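Local coordinates for protein HP0420 homologue (Helicobacter felis, PDB 3LW3) that is of unknown function but adopts a hotdog fold and probably works as a dimer, as thioesterases and dehydratases of acyl-thioesters commonly do, at the interface of chains A and B. Numbering follows the deposited sequence. Chains: chain A/B, HP0420 homologue.

Contact 1: the interface of chains A and B. Residues chain A 20-22; chain B 49-51, 56.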
loop_
_atom_site.group_PDB
_atom_site.type_symbol
_atom_site.label_atom_id
_atom_site.label_comp_id
_atom_site.label_asym_id
_atom_site.label_seq_id
_atom_site.Cartn_x
_atom_site.Cartn_y
_atom_site.Cartn_z
ATOM N N THR A 20 -18.389 1.698 -1.367
ATOM C CA THR A 20 -19.475 2.019 -0.438
ATOM C C THR A 20 -19.093 1.745 1.020
ATOM O O THR A 20 -19.661 2.362 1.939
ATOM C CB THR A 20 -20.813 1.260 -0.783
ATOM O OG1 THR A 20 -20.679 -0.152 -0.546
ATOM C CG2 THR A 20 -21.203 1.467 -2.231
ATOM N N ARG A 21 -18.171 0.810 1.258
ATOM C CA ARG A 21 -17.851 0.412 2.633
ATOM C C ARG A 21 -16.601 1.089 3.179
ATOM O O ARG A 21 -16.197 0.831 4.308
ATOM C CB ARG A 21 -17.712 -1.111 2.765
ATOM C CG ARG A 21 -19.040 -1.899 2.642
ATOM C CD ARG A 21 -19.772 -2.051 3.998
ATOM N NE ARG A 21 -19.681 -3.396 4.606
ATOM C CZ ARG A 21 -19.072 -3.656 5.763
ATOM N NH1 ARG A 21 -18.438 -2.676 6.419
ATOM N NH2 ARG A 21 -19.070 -4.900 6.269
ATOM N N LEU A 22 -16.000 1.988 2.411
ATOM C CA LEU A 22 -14.683 2.502 2.796
ATOM C C LEU A 22 -14.724 3.577 3.890
ATOM O O LEU A 22 -15.487 4.524 3.795
ATOM C CB LEU A 22 -13.938 3.030 1.576
ATOM C CG LEU A 22 -12.478 3.434 1.779
ATOM C CD1 LEU A 22 -11.522 2.393 1.236
ATOM C CD2 LEU A 22 -12.298 4.700 1.022
ATOM N N LEU B 49 -12.344 -2.787 4.208
ATOM C CA LEU B 49 -13.158 -2.997 2.998
ATOM C C LEU B 49 -13.315 -1.746 2.146
ATOM O O LEU B 49 -13.502 -0.632 2.671
ATOM C CB LEU B 49 -14.556 -3.476 3.401
ATOM C CG LEU B 49 -14.580 -4.891 3.971
ATOM C CD1 LEU B 49 -15.952 -5.177 4.572
ATOM C CD2 LEU B 49 -14.186 -5.956 2.956
ATOM N N CYS B 50 -13.244 -1.928 0.827
ATOM C CA CYS B 50 -13.684 -0.905 -0.118
ATOM C C CYS B 50 -15.152 -1.153 -0.390
ATOM O O CYS B 50 -15.977 -0.268 -0.185
ATOM C CB CYS B 50 -12.890 -1.008 -1.408
ATOM S SG CYS B 50 -13.577 -0.119 -2.831
ATOM N N GLU B 51 -15.461 -2.350 -0.850
ATOM C CA GLU B 51 -16.855 -2.790 -1.063
ATOM C C GLU B 51 -17.193 -3.890 -0.055
ATOM O O GLU B 51 -16.312 -4.386 0.649
ATOM C CB GLU B 51 -17.102 -3.321 -2.502
ATOM C CG GLU B 51 -16.439 -2.527 -3.659
ATOM C CD GLU B 51 -17.260 -1.314 -4.096
ATOM O OE1 GLU B 51 -18.301 -1.065 -3.449
ATOM O OE2 GLU B 51 -16.833 -0.592 -5.032
ATOM N N HIS B 56 -9.944 -3.121 0.329
ATOM C CA HIS B 56 -9.312 -2.002 -0.349
ATOM C C HIS B 56 -7.853 -2.248 -0.745
ATOM O O HIS B 56 -7.058 -2.814 0.057
ATOM C CB HIS B 56 -9.338 -0.775 0.540
ATOM C CG HIS B 56 -9.050 0.480 -0.210
ATOM N ND1 HIS B 56 -8.080 1.376 0.157
ATOM C CD2 HIS B 56 -9.623 0.979 -1.328
ATOM C CE1 HIS B 56 -8.071 2.386 -0.703
ATOM N NE2 HIS B 56 -9.009 2.171 -1.597
HETATM O O HOH W 1 -20.116 -2.584 -1.795
#

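Contact 2: the interface of chains A and B. Residues chain A 19, 22, 27, 61-62, 65-66; chain B 56, 58.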
loop_
_atom_site.group_PDB
_atom_site.type_symbol
_atom_site.label_atom_id
_atom_site.label_comp_id
_atom_site.label_asym_id
_atom_site.label_seq_id
_atom_site.Cartn_x
_atom_site.Cartn_y
_atom_site.Cartn_z
ATOM N N CYS A 19 -16.601 1.959 -3.713
ATOM C CA CYS A 19 -16.153 1.859 -2.323
ATOM C C CYS A 19 -17.203 2.290 -1.287
ATOM O O CYS A 19 -16.897 3.090 -0.397
ATOM C CB CYS A 19 -14.890 2.684 -2.120
ATOM S SG CYS A 19 -13.424 1.912 -2.783
ATOM N N LEU A 22 -16.000 1.988 2.411
ATOM C CA LEU A 22 -14.683 2.502 2.796
ATOM C C LEU A 22 -14.724 3.577 3.890
ATOM O O LEU A 22 -15.487 4.524 3.795
ATOM C CB LEU A 22 -13.938 3.030 1.576
ATOM C CG LEU A 22 -12.478 3.434 1.779
ATOM C CD1 LEU A 22 -11.522 2.393 1.236
ATOM C CD2 LEU A 22 -12.298 4.700 1.022
ATOM N N CYS A 27 -8.522 6.623 5.255
ATOM C CA CYS A 27 -8.015 6.657 3.875
ATOM C C CYS A 27 -7.762 8.096 3.449
ATOM O O CYS A 27 -6.662 8.557 3.514
ATOM C CB CYS A 27 -8.997 5.957 2.920
ATOM S SG CYS A 27 -8.490 5.880 1.191
ATOM N N VAL A 61 -0.670 4.581 -1.096
ATOM C CA VAL A 61 -1.334 3.815 -2.146
ATOM C C VAL A 61 -2.857 3.731 -1.944
ATOM O O VAL A 61 -3.589 3.825 -2.916
ATOM C CB VAL A 61 -0.733 2.414 -2.273
ATOM C CG1 VAL A 61 -1.581 1.539 -3.241
ATOM C CG2 VAL A 61 0.730 2.533 -2.750
ATOM N N GLY A 62 -3.320 3.544 -0.706
ATOM C CA GLY A 62 -4.743 3.474 -0.390
ATOM C C GLY A 62 -5.445 4.767 -0.825
ATOM O O GLY A 62 -6.488 4.717 -1.480
ATOM N N SER A 65 -5.467 4.991 -4.635
ATOM C CA SER A 65 -6.397 3.970 -5.097
ATOM C C SER A 65 -7.834 4.468 -5.045
ATOM O O SER A 65 -8.616 4.268 -6.000
ATOM C CB SER A 65 -6.262 2.690 -4.234
ATOM O OG SER A 65 -5.003 2.026 -4.513
ATOM N N PHE A 66 -8.191 5.084 -3.914
ATOM C CA PHE A 66 -9.518 5.656 -3.740
ATOM C C PHE A 66 -9.754 6.748 -4.790
ATOM O O PHE A 66 -10.784 6.734 -5.465
ATOM C CB PHE A 66 -9.656 6.176 -2.315
ATOM C CG PHE A 66 -11.002 6.779 -2.005
ATOM C CD1 PHE A 66 -12.177 6.172 -2.426
ATOM C CD2 PHE A 66 -11.080 7.945 -1.227
ATOM C CE1 PHE A 66 -13.445 6.751 -2.074
ATOM C CE2 PHE A 66 -12.274 8.504 -0.910
ATOM C CZ PHE A 66 -13.460 7.915 -1.345
ATOM N N HIS B 56 -9.944 -3.121 0.329
ATOM C CA HIS B 56 -9.312 -2.002 -0.349
ATOM C C HIS B 56 -7.853 -2.248 -0.745
ATOM O O HIS B 56 -7.058 -2.814 0.057
ATOM C CB HIS B 56 -9.338 -0.775 0.540
ATOM C CG HIS B 56 -9.050 0.480 -0.210
ATOM N ND1 HIS B 56 -8.080 1.376 0.157
ATOM C CD2 HIS B 56 -9.623 0.979 -1.328
ATOM C CE1 HIS B 56 -8.071 2.386 -0.703
ATOM N NE2 HIS B 56 -9.009 2.171 -1.597
ATOM N N GLY B 58 -5.348 -0.390 -0.765
ATOM C CA GLY B 58 -4.366 0.114 0.183
ATOM C C GLY B 58 -3.930 -0.956 1.189
ATOM O O GLY B 58 -2.736 -1.049 1.502
#

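Contact 1: the interface of chains A and B
A:Leu22 swings CG opposite its backbone N (chi1 -172°), and B:His56 leaves its backbone in the same sense (chi1 -165°); the two side chains meet at a slant, with methyl CD1 of the leucine set over the middle of the imidazole. That methyl sits 3.5 Å from the ring centroid of B:His56, a CH-pi contact that covers one face of the ring. One residue earlier, A:Arg21 runs alongside B:Leu49, the two pointing the same way. Its guanidinium turns a face to the leucine, whose CD1 lies toward the rim, 3.7 Å from A:Arg21 CZ. The arginine thus offers its flat face to the leucine, while CB and CG of its stem lie near the backbone of B:Cys50 and B:Glu51.

Beside the arginine stem the backbones join directly: the amide N of A:Arg21 donates to the carbonyl O of B:Cys50 at 2.8 Å, with the donor tilted 26° from the carbonyl plane. A:Thr20 faces B:Glu51 with the side chains at roughly a right angle. Its hydroxyl OG1 holds a water at 2.8 Å, and that water reaches carboxylate oxygen OE1 of B:Glu51 at 2.9 Å. The same oxygen is also approached by the A:Thr20 backbone N, but only as a weak hydrogen bond, so the water link is the more convincing polar tie.

In the fold, the chain A stretch is a loop just before the 3-10 helix 24-26, while the chain B residues lie in the short extended segments and loop leading to helix 57-72.

Contact 2: the interface of chains A and B
B:His56 reaches from just before helix 57-72 of its own hotdog subunit into the partner, where the same long helix of chain A receives it; in this family that central helix is wrapped by the beta-sheet. The histidine hides 58 Å² of surface, far more than its neighbours here. With one face already taken by A:Leu22, the ring presents its edge to the A helix: the A:Gly62 carbonyl carbon and the A:Phe66 amide N lie in the imidazole plane. Ring carbon CE1 comes 3.5 Å from A:Gly62 CA, and ring nitrogen NE2 lies 3.8 Å from A:Ser65 CB.

A:Leu22 is a two-sided spacer. While CD1 serves the histidine, its other methyl, CD2, stands 3.7 Å above the centre of the A:Phe66 ring plane, so the leucine fits between the two aromatic groups. Sulfur SG of A:Cys27 adds a looser contact, 4.0 Å from CE1 of B:His56.

A:Gly62, lacking a side chain, lets the helices come close: its CA meets B:Gly58 CA at 3.4 Å, backbone against backbone. One turn on, A:Ser65 has OG beside its own backbone N (chi1 -71°), which turns the hydroxyl back along the helix to donate to A:Val61 O at 2.8 Å. The donor stands above the carbonyl plane, while CB of the serine, placed by the backbone, faces the imidazole.

Contact 1 and contact 2 lie about 8 Å apart, measured between the centres of their C-alpha atoms, and share A:Leu22 and B:His56, which makes them neighbouring stretches of one continuous surface. Contact 1 joins a loop to short extended segments, whereas contact 2 carries the same histidine onto helix 57-72 of the other chain. Because the interface is two-fold symmetric, both recur with the chains exchanged, so each subunit gives a histidine and receives one. Such mutual insertion fits the dimer common in hotdog proteins, although the structure alone does not show the state in solution.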